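PDB 2Q89: putative ABC transporter amino acid-binding protein from Sinorhizobium meliloti, which probably binds ectoine-type compatible solutes for uptake by an ABC transporter, and here holds 5-hydroxyectoine in its cleft. Local coordinates for residues Ala18-Pro23 and Ser59-Met64; Asp74-Gly79 and Gly204-Lys209; Ala125-Pro130 and Val169-Val174. One frame throughout, in Å; residues are numbered along the deposited sequence.

Overall arrangement
Interactions 1 and 2 belong to one lobe of a periplasmic-binding-protein fold and interaction 3 to the other, with hydroxyectoine (6CS) held between them. The centres of interactions 1 and 2 lie about 11 Å apart, and strands 14-19 and 75-76 join them side by side in a sheet through the backbones of Ala18, Ala75 and Thr77. Interaction 3 has its centre about 16 Å from that of interaction 1, yet the two touch across the cleft: Pro130 CB packs 3.7 Å from Tyr61 CD2, and Leu172 and Pro173 press on the Glu22 carboxylate. Interactions 2 and 3, with centres about 24 Å apart, do not touch; both reach the ligand.

Interaction 1 of 3, residues Ala18-Pro23 and Ser59-Met64; sequences AIANEP and SEYGAM. With 6CS ((4S,5S)-5-hydroxy-2-methyl-1,4,5,6-tetrahydropyrimidine-4-carboxylic acid), chain F.
A fully extended first torsion at Glu22 (chi1 180°) sends its chain out of the loop toward Tyr61, whose ring swings to the side of its own backbone N (chi1 -71°), which turns its hydroxyl end toward the Glu22 carboxylate. The two side chains cross at roughly a right angle, and the phenol donates from Tyr61 OH to Glu22 OE1 over 2.7 Å. The hydroxyl does not approach in the carboxylate plane: it sits above it, 75° out. Both oxygens also face the ligand. Ligand NAG donates a well-aligned bond to Glu22 OE2 at 2.8 Å and a weaker, more bent one to Glu22 OE1. Ser176, in the first turn of helix 174-184, adds a further hydrogen bond to Glu22 OE2, so neighbours hold both ends of the carboxylate and help fix its rotation. The negative charge would suit a protonated, delocalised ligand amidine.

Segment 18-23 takes in the end of strand 14-19 and the loop beyond it, and 59-64 leads from the neighbouring parallel strand 53-58 into helix 64-69; here, as in other periplasmic binding proteins, the carboxyl ends of such strands supply the ligand cleft. The strand pairing runs on into the loop through the bond from Ser59 N to Ile19 O (3.0 Å).

Tyr61 is sandwiched. Ligand CB rests 3.6 Å above the middle of one ring face, while on the opposite face Ala20 CB makes a CH-pi contact, 3.9 Å from the ring centroid and displaced toward the rim. Beside the alanine, on the same side of the ring, the extended chain of Met64 brings its methyl CE to 3.6 Å from Ala20 CB and up against the carbonyl carbon of Ile19. One residue before the strand ends, Ala18 CB touches Met64 CG more loosely.

Interaction 2 of 3, residues Asp74-Gly79 and Gly204-Lys209; sequences DAITAG and GAAFRK. With 6CS ((4S,5S)-5-hydroxy-2-methyl-1,4,5,6-tetrahydropyrimidine-4-carboxylic acid), chain F.
Ile76 N donates to Ala206 O at 2.9 Å, nearly straight and on a carbonyl lone pair, and the CA-H of Ala75 comes within 3.1 Å of the same oxygen. The return bond, Ala206 N to Ile76 O at 3.0 Å, completes an antiparallel hydrogen-bonded pair. Strand 75-76 otherwise edges a parallel sheet, so strand 206-207 adds the antiparallel partner expected of a type II periplasmic-binding-protein lobe once the chain has returned from the other lobe. On one side of the pair Ile76 CB packs on Ala206 CB, with Met64, Ile65 and Leu68 of helix 64-69 beyond. On the other, Ala75 CB meets Phe207 CE2 at 3.6 Å, and Phe218 stacks edge-to-face on this phenylalanine. Toward the cleft, Gly79 O comes 2.9 Å from ligand N.

Where the two segments part, a water takes over, donating to Asp74 O (2.7 Å) and accepting from Arg208 N (3.1 Å). The Asp74 carboxylate and Arg208 guanidinium are near but not paired: Lys5 (salt bridge) and backbone Arg16 N hold the former, Asp211 (salt bridge) and backbone Leu68 O the latter. Direct union is therefore backbone bonding with apolar packing, charge probably adding no more than a long-range attraction.

Interaction 3 of 3, residues Ala125-Pro130 and Val169-Val174; sequences AKIGAP and VYSLPV. With 6CS ((4S,5S)-5-hydroxy-2-methyl-1,4,5,6-tetrahydropyrimidine-4-carboxylic acid), chain F.
Strands 127-129 and 169-173 run parallel at an interaxial angle of 33°, tied by Gly128 N to Val169 O at 2.7 Å and Ser171 N to Gly128 O at 3.0 Å, with a weak bond from Val169 N to Lys126 O at the start. Ile127 and Val169 lie alongside each other on one face, Val169 CG1 touching Ile127 CB at 3.6 Å. Because Ile127 CG1 continues away from its own backbone N (chi1 175°), its terminal CD1 reaches forward to Ser171 CB, 3.7 Å away. Helix 116-120 covers this face through Ile119. Both strands belong to the second lobe's core sheet, in which 127-129 lies between 149-151 and 169-173, the alternation of strands and helices being that of a periplasmic-binding-protein lobe. Gly128 presents no side chain to the other face, where the Tyr170 ring instead lies by its carbonyl, CD1 being 3.5 Å from Gly128 O. The hydroxyl of Ser171 turns to Tyr116 and Ala102 O. Toward the cleft the packing tightens: Leu172 CD2 meets Pro130 CG at 3.4 Å, the two side chains set aslant. Pro173, at the N-cap of helix 174-184, places its CD 3.6 Å from ligand NAG, while Pro130 CG approaches the ligand hydroxyl OG1.

Interaction 1 of 3, residues Ala18-Pro23 and Ser59-Met64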
ATOM      1  N   ALA A  18     -10.484  -0.973  -4.360  1.00 31.54           N
ATOM      2  CA  ALA A  18     -10.018  -1.960  -3.394  1.00 31.75           C
ATOM      3  C   ALA A  18      -9.014  -1.336  -2.437  1.00 32.14           C
ATOM      4  O   ALA A  18      -8.065  -0.673  -2.864  1.00 32.11           O
ATOM      5  CB  ALA A  18      -9.418  -3.159  -4.100  1.00 31.39           C
ATOM      6  N   ILE A  19      -9.255  -1.547  -1.142  1.00 32.51           N
ATOM      7  CA  ILE A  19      -8.437  -1.016  -0.052  1.00 32.68           C
ATOM      8  C   ILE A  19      -8.206  -2.119   0.991  1.00 33.02           C
ATOM      9  O   ILE A  19      -8.871  -3.155   0.956  1.00 32.95           O
ATOM     10  CB  ILE A  19      -9.125   0.218   0.599  1.00 32.92           C
ATOM     11  CG1 ILE A  19     -10.442  -0.180   1.282  1.00 32.65           C
ATOM     12  CG2 ILE A  19      -9.367   1.327  -0.438  1.00 32.40           C
ATOM     13  CD1 ILE A  19     -10.891   0.770   2.372  1.00 32.58           C
ATOM     14  N   ALA A  20      -7.269  -1.898   1.912  1.00 33.25           N
ATOM     15  CA  ALA A  20      -6.967  -2.873   2.968  1.00 33.09           C
ATOM     16  C   ALA A  20      -7.193  -2.358   4.401  1.00 33.02           C
ATOM     17  O   ALA A  20      -7.116  -3.143   5.361  1.00 33.43           O
ATOM     18  CB  ALA A  20      -5.543  -3.381   2.822  1.00 33.18           C
ATOM     19  N   ASN A  21      -7.473  -1.062   4.541  1.00 32.30           N
ATOM     20  CA  ASN A  21      -7.560  -0.384   5.857  1.00 31.86           C
ATOM     21  C   ASN A  21      -6.236  -0.376   6.630  1.00 31.41           C
ATOM     22  O   ASN A  21      -6.099  -1.039   7.662  1.00 31.67           O
ATOM     23  CB  ASN A  21      -8.708  -0.929   6.730  1.00 31.71           C
ATOM     24  CG  ASN A  21      -8.980  -0.060   7.968  1.00 32.20           C
ATOM     25  OD1 ASN A  21      -8.577   1.102   8.034  1.00 32.63           O
ATOM     26  ND2 ASN A  21      -9.667  -0.631   8.950  1.00 32.59           N
ATOM     27  N   GLU A  22      -5.273   0.395   6.127  1.00 30.86           N
ATOM     28  CA  GLU A  22      -3.954   0.533   6.747  1.00 30.10           C
ATOM     29  C   GLU A  22      -3.535   2.006   6.716  1.00 29.79           C
ATOM     30  O   GLU A  22      -2.945   2.465   5.735  1.00 29.56           O
ATOM     31  CB  GLU A  22      -2.933  -0.336   5.999  1.00 30.37           C
ATOM     32  CG  GLU A  22      -1.508  -0.279   6.536  1.00 29.98           C
ATOM     33  CD  GLU A  22      -0.507  -0.935   5.604  1.00 30.16           C
ATOM     34  OE1 GLU A  22      -0.729  -2.101   5.196  1.00 30.57           O
ATOM     35  OE2 GLU A  22       0.513  -0.289   5.282  1.00 29.15           O
ATOM     36  N   PRO A  23      -3.858   2.759   7.772  1.00 29.48           N
ATOM     37  CA  PRO A  23      -3.522   4.184   7.816  1.00 29.38           C
ATOM     38  C   PRO A  23      -2.002   4.390   7.829  1.00 29.33           C
ATOM     39  O   PRO A  23      -1.296   3.604   8.457  1.00 29.60           O
ATOM     40  CB  PRO A  23      -4.148   4.659   9.137  1.00 29.17           C
ATOM     41  CG  PRO A  23      -5.110   3.583   9.541  1.00 29.28           C
ATOM     42  CD  PRO A  23      -4.550   2.311   8.998  1.00 29.42           C
ATOM     43  N   SER A  59     -10.035  -5.846   1.573  1.00 33.22           N
ATOM     44  CA  SER A  59      -9.493  -7.186   1.444  1.00 33.23           C
ATOM     45  C   SER A  59      -8.016  -7.123   1.809  1.00 33.07           C
ATOM     46  O   SER A  59      -7.459  -6.039   2.005  1.00 33.00           O
ATOM     47  CB  SER A  59      -9.657  -7.700   0.013  1.00 33.15           C
ATOM     48  OG  SER A  59      -8.831  -6.969  -0.875  1.00 33.82           O
ATOM     49  N   GLU A  60      -7.385  -8.287   1.899  1.00 32.75           N
ATOM     50  CA  GLU A  60      -5.954  -8.346   2.117  1.00 32.40           C
ATOM     51  C   GLU A  60      -5.236  -8.124   0.796  1.00 31.90           C
ATOM     52  O   GLU A  60      -5.831  -8.295  -0.274  1.00 31.80           O
ATOM     53  CB  GLU A  60      -5.569  -9.656   2.797  1.00 32.58           C
ATOM     54  CG  GLU A  60      -5.980  -9.653   4.260  1.00 33.63           C
ATOM     55  CD  GLU A  60      -6.059 -11.034   4.859  1.00 34.59           C
ATOM     56  OE1 GLU A  60      -7.184 -11.568   4.953  1.00 35.46           O
ATOM     57  OE2 GLU A  60      -5.002 -11.581   5.234  1.00 34.99           O
ATOM     58  N   TYR A  61      -3.972  -7.712   0.880  1.00 31.37           N
ATOM     59  CA  TYR A  61      -3.214  -7.250  -0.280  1.00 30.97           C
ATOM     60  C   TYR A  61      -3.087  -8.283  -1.398  1.00 31.03           C
ATOM     61  O   TYR A  61      -3.054  -7.918  -2.570  1.00 31.20           O
ATOM     62  CB  TYR A  61      -1.832  -6.732   0.142  1.00 30.99           C
ATOM     63  CG  TYR A  61      -1.896  -5.417   0.886  1.00 30.64           C
ATOM     64  CD1 TYR A  61      -1.992  -4.208   0.195  1.00 30.89           C
ATOM     65  CD2 TYR A  61      -1.879  -5.381   2.280  1.00 29.90           C
ATOM     66  CE1 TYR A  61      -2.063  -2.993   0.873  1.00 30.65           C
ATOM     67  CE2 TYR A  61      -1.949  -4.175   2.965  1.00 30.53           C
ATOM     68  CZ  TYR A  61      -2.041  -2.985   2.256  1.00 30.80           C
ATOM     69  OH  TYR A  61      -2.108  -1.787   2.926  1.00 30.84           O
ATOM     70  N   GLY A  62      -3.030  -9.563  -1.033  1.00 30.91           N
ATOM     71  CA  GLY A  62      -2.858 -10.643  -2.009  1.00 31.28           C
ATOM     72  C   GLY A  62      -4.089 -10.973  -2.843  1.00 31.40           C
ATOM     73  O   GLY A  62      -3.977 -11.644  -3.871  1.00 31.49           O
ATOM     74  N   ALA A  63      -5.257 -10.504  -2.403  1.00 31.21           N
ATOM     75  CA  ALA A  63      -6.514 -10.730  -3.128  1.00 31.15           C
ATOM     76  C   ALA A  63      -6.854  -9.611  -4.117  1.00 31.14           C
ATOM     77  O   ALA A  63      -7.806  -9.727  -4.892  1.00 31.51           O
ATOM     78  CB  ALA A  63      -7.663 -10.928  -2.142  1.00 30.79           C
ATOM     79  N   MET A  64      -6.071  -8.536  -4.097  1.00 31.17           N
ATOM     80  CA  MET A  64      -6.416  -7.315  -4.825  1.00 31.27           C
ATOM     81  C   MET A  64      -6.285  -7.433  -6.343  1.00 31.22           C
ATOM     82  O   MET A  64      -7.233  -7.139  -7.074  1.00 30.93           O
ATOM     83  CB  MET A  64      -5.617  -6.120  -4.299  1.00 31.19           C
ATOM     84  CG  MET A  64      -6.071  -5.650  -2.929  1.00 30.97           C
ATOM     85  SD  MET A  64      -5.025  -4.343  -2.282  1.00 31.69           S
ATOM     86  CE  MET A  64      -5.726  -4.157  -0.646  1.00 31.15           C
TER
HETATM   87  O   6CS F 501       2.250  -4.999  -0.801  1.00 29.94           O
HETATM   88  C   6CS F 501       2.149  -3.759  -0.732  1.00 29.72           C
HETATM   89  OXT 6CS F 501       1.977  -3.001  -1.714  1.00 29.79           O
HETATM   90  CA  6CS F 501       2.265  -3.104   0.673  1.00 29.46           C
HETATM   91  N   6CS F 501       1.674  -1.747   0.662  1.00 29.00           N
HETATM   92  CAI 6CS F 501       1.126  -1.179   1.827  1.00 29.05           C
HETATM   93  CAA 6CS F 501       0.533   0.218   1.776  1.00 28.90           C
HETATM   94  NAG 6CS F 501       1.095  -1.879   3.041  1.00 28.78           N
HETATM   95  CG2 6CS F 501       1.661  -3.236   3.142  1.00 29.51           C
HETATM   96  CB  6CS F 501       1.638  -3.967   1.794  1.00 29.43           C
HETATM   97  OG1 6CS F 501       2.409  -5.146   1.982  1.00 30.17           O

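Interaction 2 of 3, residues Asp74-Gly79 and Gly204-Lys209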
ATOM      1  N   ASP A  74     -12.979  -1.720  -9.966  1.00 34.01           N
ATOM      2  CA  ASP A  74     -12.559  -0.899 -11.107  1.00 33.60           C
ATOM      3  C   ASP A  74     -11.104  -0.441 -11.019  1.00 33.17           C
ATOM      4  O   ASP A  74     -10.479  -0.132 -12.040  1.00 32.91           O
ATOM      5  CB  ASP A  74     -13.476   0.318 -11.250  1.00 33.80           C
ATOM      6  CG  ASP A  74     -14.934  -0.067 -11.415  1.00 34.42           C
ATOM      7  OD1 ASP A  74     -15.237  -0.904 -12.293  1.00 34.89           O
ATOM      8  OD2 ASP A  74     -15.844   0.416 -10.712  1.00 34.92           O
ATOM      9  N   ALA A  75     -10.582  -0.391  -9.796  1.00 32.53           N
ATOM     10  CA  ALA A  75      -9.204   0.023  -9.537  1.00 32.44           C
ATOM     11  C   ALA A  75      -8.754  -0.404  -8.141  1.00 32.04           C
ATOM     12  O   ALA A  75      -9.579  -0.566  -7.243  1.00 31.84           O
ATOM     13  CB  ALA A  75      -9.057   1.542  -9.693  1.00 32.45           C
ATOM     14  N   ILE A  76      -7.444  -0.586  -7.978  1.00 31.73           N
ATOM     15  CA  ILE A  76      -6.835  -0.781  -6.663  1.00 31.50           C
ATOM     16  C   ILE A  76      -6.202   0.538  -6.231  1.00 31.36           C
ATOM     17  O   ILE A  76      -5.323   1.067  -6.921  1.00 31.42           O
ATOM     18  CB  ILE A  76      -5.760  -1.896  -6.691  1.00 31.78           C
ATOM     19  CG1 ILE A  76      -6.344  -3.217  -7.198  1.00 31.35           C
ATOM     20  CG2 ILE A  76      -5.121  -2.072  -5.298  1.00 31.34           C
ATOM     21  CD1 ILE A  76      -5.289  -4.217  -7.638  1.00 30.88           C
ATOM     22  N   THR A  77      -6.670   1.073  -5.104  1.00 31.02           N
ATOM     23  CA  THR A  77      -6.159   2.331  -4.562  1.00 30.63           C
ATOM     24  C   THR A  77      -5.893   2.121  -3.080  1.00 30.44           C
ATOM     25  O   THR A  77      -6.722   2.459  -2.241  1.00 30.31           O
ATOM     26  CB  THR A  77      -7.168   3.488  -4.783  1.00 30.64           C
ATOM     27  OG1 THR A  77      -8.426   3.154  -4.181  1.00 30.71           O
ATOM     28  CG2 THR A  77      -7.517   3.638  -6.259  1.00 30.81           C
ATOM     29  N   ALA A  78      -4.729   1.559  -2.761  1.00 30.31           N
ATOM     30  CA  ALA A  78      -4.518   0.989  -1.435  1.00 29.89           C
ATOM     31  C   ALA A  78      -3.074   1.051  -0.943  1.00 29.79           C
ATOM     32  O   ALA A  78      -2.754   0.516   0.115  1.00 29.74           O
ATOM     33  CB  ALA A  78      -5.023  -0.457  -1.424  1.00 29.96           C
ATOM     34  N   GLY A  79      -2.209   1.710  -1.708  1.00 29.89           N
ATOM     35  CA  GLY A  79      -0.776   1.677  -1.443  1.00 29.65           C
ATOM     36  C   GLY A  79      -0.115   0.440  -2.029  1.00 29.55           C
ATOM     37  O   GLY A  79       0.943   0.016  -1.558  1.00 29.74           O
ATOM     38  N   GLY A 204       0.659   3.145  -7.274  1.00 29.46           N
ATOM     39  CA  GLY A 204      -0.220   3.937  -8.117  1.00 29.38           C
ATOM     40  C   GLY A 204      -1.615   3.361  -7.983  1.00 29.46           C
ATOM     41  O   GLY A 204      -1.816   2.362  -7.290  1.00 29.27           O
ATOM     42  N   ALA A 205      -2.587   3.987  -8.637  1.00 29.64           N
ATOM     43  CA  ALA A 205      -3.869   3.337  -8.836  1.00 29.77           C
ATOM     44  C   ALA A 205      -3.693   2.277  -9.927  1.00 30.02           C
ATOM     45  O   ALA A 205      -3.153   2.552 -11.007  1.00 30.06           O
ATOM     46  CB  ALA A 205      -4.931   4.335  -9.209  1.00 29.60           C
ATOM     47  N   ALA A 206      -4.121   1.058  -9.627  1.00 30.25           N
ATOM     48  CA  ALA A 206      -3.944  -0.060 -10.547  1.00 30.77           C
ATOM     49  C   ALA A 206      -5.254  -0.367 -11.271  1.00 31.10           C
ATOM     50  O   ALA A 206      -6.310  -0.463 -10.645  1.00 31.18           O
ATOM     51  CB  ALA A 206      -3.430  -1.289  -9.799  1.00 30.39           C
ATOM     52  N   PHE A 207      -5.176  -0.510 -12.591  1.00 31.40           N
ATOM     53  CA  PHE A 207      -6.353  -0.811 -13.403  1.00 32.07           C
ATOM     54  C   PHE A 207      -6.166  -2.118 -14.174  1.00 32.39           C
ATOM     55  O   PHE A 207      -5.053  -2.622 -14.282  1.00 32.45           O
ATOM     56  CB  PHE A 207      -6.645   0.345 -14.369  1.00 31.90           C
ATOM     57  CG  PHE A 207      -6.820   1.683 -13.685  1.00 32.34           C
ATOM     58  CD1 PHE A 207      -5.715   2.475 -13.373  1.00 31.53           C
ATOM     59  CD2 PHE A 207      -8.088   2.150 -13.360  1.00 31.64           C
ATOM     60  CE1 PHE A 207      -5.875   3.702 -12.743  1.00 31.91           C
ATOM     61  CE2 PHE A 207      -8.255   3.374 -12.732  1.00 31.20           C
ATOM     62  CZ  PHE A 207      -7.150   4.152 -12.424  1.00 31.79           C
ATOM     63  N   ARG A 208      -7.258  -2.670 -14.696  1.00 33.15           N
ATOM     64  CA  ARG A 208      -7.172  -3.800 -15.626  1.00 33.92           C
ATOM     65  C   ARG A 208      -6.453  -3.374 -16.895  1.00 33.83           C
ATOM     66  O   ARG A 208      -6.608  -2.237 -17.350  1.00 33.83           O
ATOM     67  CB  ARG A 208      -8.563  -4.321 -15.983  1.00 33.73           C
ATOM     68  CG  ARG A 208      -8.989  -5.544 -15.205  1.00 34.43           C
ATOM     69  CD  ARG A 208     -10.443  -5.939 -15.420  1.00 35.32           C
ATOM     70  NE  ARG A 208     -11.296  -5.464 -14.326  1.00 39.24           N
ATOM     71  CZ  ARG A 208     -12.305  -4.611 -14.455  1.00 39.67           C
ATOM     72  NH1 ARG A 208     -12.631  -4.114 -15.641  1.00 40.13           N
ATOM     73  NH2 ARG A 208     -13.005  -4.263 -13.389  1.00 41.04           N
ATOM     74  N   LYS A 209      -5.675  -4.292 -17.466  1.00 34.04           N
ATOM     75  CA  LYS A 209      -4.993  -4.056 -18.741  1.00 34.02           C
ATOM     76  C   LYS A 209      -5.946  -3.499 -19.798  1.00 34.09           C
ATOM     77  O   LYS A 209      -5.617  -2.528 -20.493  1.00 34.20           O
ATOM     78  CB  LYS A 209      -4.329  -5.339 -19.244  1.00 34.15           C
ATOM     79  CG  LYS A 209      -3.120  -5.792 -18.430  1.00 34.01           C
ATOM     80  CD  LYS A 209      -1.911  -4.903 -18.674  1.00 34.72           C
ATOM     81  CE  LYS A 209      -0.707  -5.383 -17.875  1.00 34.61           C
ATOM     82  NZ  LYS A 209       0.367  -4.355 -17.813  1.00 33.92           N
TER
HETATM   83  O   6CS F 501       2.250  -4.999  -0.801  1.00 29.94           O
HETATM   84  C   6CS F 501       2.149  -3.759  -0.732  1.00 29.72           C
HETATM   85  OXT 6CS F 501       1.977  -3.001  -1.714  1.00 29.79           O
HETATM   86  CA  6CS F 501       2.265  -3.104   0.673  1.00 29.46           C
HETATM   87  N   6CS F 501       1.674  -1.747   0.662  1.00 29.00           N
HETATM   88  CAI 6CS F 501       1.126  -1.179   1.827  1.00 29.05           C
HETATM   89  CAA 6CS F 501       0.533   0.218   1.776  1.00 28.90           C
HETATM   90  NAG 6CS F 501       1.095  -1.879   3.041  1.00 28.78           N
HETATM   91  CG2 6CS F 501       1.661  -3.236   3.142  1.00 29.51           C
HETATM   92  CB  6CS F 501       1.638  -3.967   1.794  1.00 29.43           C
HETATM   93  OG1 6CS F 501       2.409  -5.146   1.982  1.00 30.17           O
HETATM   94  O   HOH W   1     -10.057  -1.448 -14.318  1.00 29.02           O
HETATM   95  O   HOH W   2      -2.798   1.127  -5.171  1.00 19.17           O

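Interaction 3 of 3, residues Ala125-Pro130 and Val169-Val174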
ATOM      1  N   ALA A 125      13.450 -16.478  14.830  1.00 30.61           N
ATOM      2  CA  ALA A 125      12.771 -15.235  14.459  1.00 30.47           C
ATOM      3  C   ALA A 125      11.608 -15.440  13.493  1.00 30.42           C
ATOM      4  O   ALA A 125      11.781 -15.949  12.379  1.00 30.94           O
ATOM      5  CB  ALA A 125      13.767 -14.233  13.895  1.00 30.29           C
ATOM      6  N   LYS A 126      10.421 -15.036  13.930  1.00 30.10           N
ATOM      7  CA  LYS A 126       9.244 -15.021  13.067  1.00 29.71           C
ATOM      8  C   LYS A 126       8.879 -13.590  12.721  1.00 29.13           C
ATOM      9  O   LYS A 126       8.853 -12.723  13.596  1.00 29.20           O
ATOM     10  CB  LYS A 126       8.059 -15.721  13.740  1.00 29.64           C
ATOM     11  CG  LYS A 126       8.278 -17.202  13.995  1.00 30.55           C
ATOM     12  CD  LYS A 126       6.994 -17.891  14.416  1.00 32.14           C
ATOM     13  CE  LYS A 126       7.247 -19.345  14.794  1.00 33.57           C
ATOM     14  NZ  LYS A 126       6.012 -19.971  15.361  1.00 35.06           N
ATOM     15  N   ILE A 127       8.598 -13.348  11.444  1.00 28.92           N
ATOM     16  CA  ILE A 127       8.134 -12.038  10.991  1.00 28.58           C
ATOM     17  C   ILE A 127       6.656 -12.030  10.575  1.00 28.78           C
ATOM     18  O   ILE A 127       6.220 -12.841   9.747  1.00 28.85           O
ATOM     19  CB  ILE A 127       9.034 -11.468   9.861  1.00 28.19           C
ATOM     20  CG1 ILE A 127       8.435 -10.159   9.327  1.00 27.93           C
ATOM     21  CG2 ILE A 127       9.239 -12.499   8.744  1.00 28.31           C
ATOM     22  CD1 ILE A 127       9.362  -9.312   8.505  1.00 27.01           C
ATOM     23  N   GLY A 128       5.903 -11.103  11.160  1.00 28.68           N
ATOM     24  CA  GLY A 128       4.532 -10.832  10.752  1.00 28.97           C
ATOM     25  C   GLY A 128       4.487  -9.849   9.596  1.00 29.14           C
ATOM     26  O   GLY A 128       5.230  -8.862   9.566  1.00 29.13           O
ATOM     27  N   ALA A 129       3.607 -10.124   8.640  1.00 29.48           N
ATOM     28  CA  ALA A 129       3.513  -9.355   7.399  1.00 29.62           C
ATOM     29  C   ALA A 129       2.134  -9.576   6.767  1.00 29.68           C
ATOM     30  O   ALA A 129       1.528 -10.627   6.986  1.00 29.78           O
ATOM     31  CB  ALA A 129       4.616  -9.788   6.436  1.00 29.31           C
ATOM     32  N   PRO A 130       1.625  -8.597   6.011  1.00 29.88           N
ATOM     33  CA  PRO A 130       0.378  -8.787   5.249  1.00 30.04           C
ATOM     34  C   PRO A 130       0.550  -9.859   4.172  1.00 30.12           C
ATOM     35  O   PRO A 130       1.632  -9.979   3.601  1.00 30.48           O
ATOM     36  CB  PRO A 130       0.151  -7.428   4.586  1.00 29.89           C
ATOM     37  CG  PRO A 130       1.018  -6.475   5.309  1.00 29.89           C
ATOM     38  CD  PRO A 130       2.177  -7.242   5.839  1.00 29.87           C
ATOM     39  N   VAL A 169       8.785  -9.712  15.073  1.00 31.93           N
ATOM     40  CA  VAL A 169       8.760  -8.466  14.319  1.00 31.68           C
ATOM     41  C   VAL A 169       7.510  -8.389  13.434  1.00 31.47           C
ATOM     42  O   VAL A 169       7.101  -9.378  12.833  1.00 31.67           O
ATOM     43  CB  VAL A 169      10.067  -8.284  13.480  1.00 31.87           C
ATOM     44  CG1 VAL A 169      10.317  -9.470  12.547  1.00 31.18           C
ATOM     45  CG2 VAL A 169      10.061  -6.972  12.720  1.00 31.49           C
ATOM     46  N   TYR A 170       6.897  -7.212  13.387  1.00 31.14           N
ATOM     47  CA  TYR A 170       5.802  -6.939  12.468  1.00 30.85           C
ATOM     48  C   TYR A 170       6.286  -5.869  11.501  1.00 30.57           C
ATOM     49  O   TYR A 170       6.872  -4.885  11.927  1.00 31.02           O
ATOM     50  CB  TYR A 170       4.559  -6.475  13.235  1.00 30.76           C
ATOM     51  CG  TYR A 170       3.362  -6.162  12.352  1.00 30.74           C
ATOM     52  CD1 TYR A 170       2.888  -7.093  11.426  1.00 29.69           C
ATOM     53  CD2 TYR A 170       2.698  -4.935  12.452  1.00 30.03           C
ATOM     54  CE1 TYR A 170       1.795  -6.809  10.613  1.00 29.39           C
ATOM     55  CE2 TYR A 170       1.600  -4.646  11.648  1.00 29.93           C
ATOM     56  CZ  TYR A 170       1.156  -5.587  10.729  1.00 30.42           C
ATOM     57  OH  TYR A 170       0.072  -5.310   9.926  1.00 31.32           O
ATOM     58  N   SER A 171       6.056  -6.072  10.207  1.00 30.43           N
ATOM     59  CA  SER A 171       6.628  -5.202   9.180  1.00 30.31           C
ATOM     60  C   SER A 171       5.593  -4.596   8.228  1.00 30.35           C
ATOM     61  O   SER A 171       4.872  -5.319   7.539  1.00 30.23           O
ATOM     62  CB  SER A 171       7.712  -5.952   8.386  1.00 30.35           C
ATOM     63  OG  SER A 171       8.413  -5.083   7.503  1.00 29.42           O
ATOM     64  N   LEU A 172       5.537  -3.266   8.207  1.00 30.16           N
ATOM     65  CA  LEU A 172       4.718  -2.507   7.257  1.00 30.14           C
ATOM     66  C   LEU A 172       5.569  -1.342   6.740  1.00 29.85           C
ATOM     67  O   LEU A 172       6.724  -1.220   7.141  1.00 30.15           O
ATOM     68  CB  LEU A 172       3.439  -1.981   7.933  1.00 30.08           C
ATOM     69  CG  LEU A 172       2.332  -2.934   8.402  1.00 30.92           C
ATOM     70  CD1 LEU A 172       1.202  -2.162   9.089  1.00 30.54           C
ATOM     71  CD2 LEU A 172       1.786  -3.753   7.253  1.00 30.83           C
ATOM     72  N   PRO A 173       5.035  -0.498   5.848  1.00 29.62           N
ATOM     73  CA  PRO A 173       5.714   0.752   5.505  1.00 29.54           C
ATOM     74  C   PRO A 173       5.867   1.663   6.724  1.00 29.77           C
ATOM     75  O   PRO A 173       5.046   1.615   7.643  1.00 30.06           O
ATOM     76  CB  PRO A 173       4.771   1.406   4.482  1.00 29.60           C
ATOM     77  CG  PRO A 173       3.950   0.291   3.940  1.00 29.14           C
ATOM     78  CD  PRO A 173       3.785  -0.668   5.080  1.00 29.31           C
ATOM     79  N   VAL A 174       6.909   2.489   6.710  1.00 29.83           N
ATOM     80  CA  VAL A 174       7.257   3.380   7.818  1.00 30.16           C
ATOM     81  C   VAL A 174       6.072   4.188   8.360  1.00 30.25           C
ATOM     82  O   VAL A 174       5.860   4.246   9.574  1.00 30.18           O
ATOM     83  CB  VAL A 174       8.419   4.333   7.418  1.00 30.29           C
ATOM     84  CG1 VAL A 174       8.771   5.278   8.554  1.00 30.35           C
ATOM     85  CG2 VAL A 174       9.650   3.531   6.992  1.00 30.82           C
TER
HETATM   86  O   6CS F 501       2.250  -4.999  -0.801  1.00 29.94           O
HETATM   87  C   6CS F 501       2.149  -3.759  -0.732  1.00 29.72           C
HETATM   88  OXT 6CS F 501       1.977  -3.001  -1.714  1.00 29.79           O
HETATM   89  CA  6CS F 501       2.265  -3.104   0.673  1.00 29.46           C
HETATM   90  N   6CS F 501       1.674  -1.747   0.662  1.00 29.00           N
HETATM   91  CAI 6CS F 501       1.126  -1.179   1.827  1.00 29.05           C
HETATM   92  CAA 6CS F 501       0.533   0.218   1.776  1.00 28.90           C
HETATM   93  NAG 6CS F 501       1.095  -1.879   3.041  1.00 28.78           N
HETATM   94  CG2 6CS F 501       1.661  -3.236   3.142  1.00 29.51           C
HETATM   95  CB  6CS F 501       1.638  -3.967   1.794  1.00 29.43           C
HETATM   96  OG1 6CS F 501       2.409  -5.146   1.982  1.00 30.17           O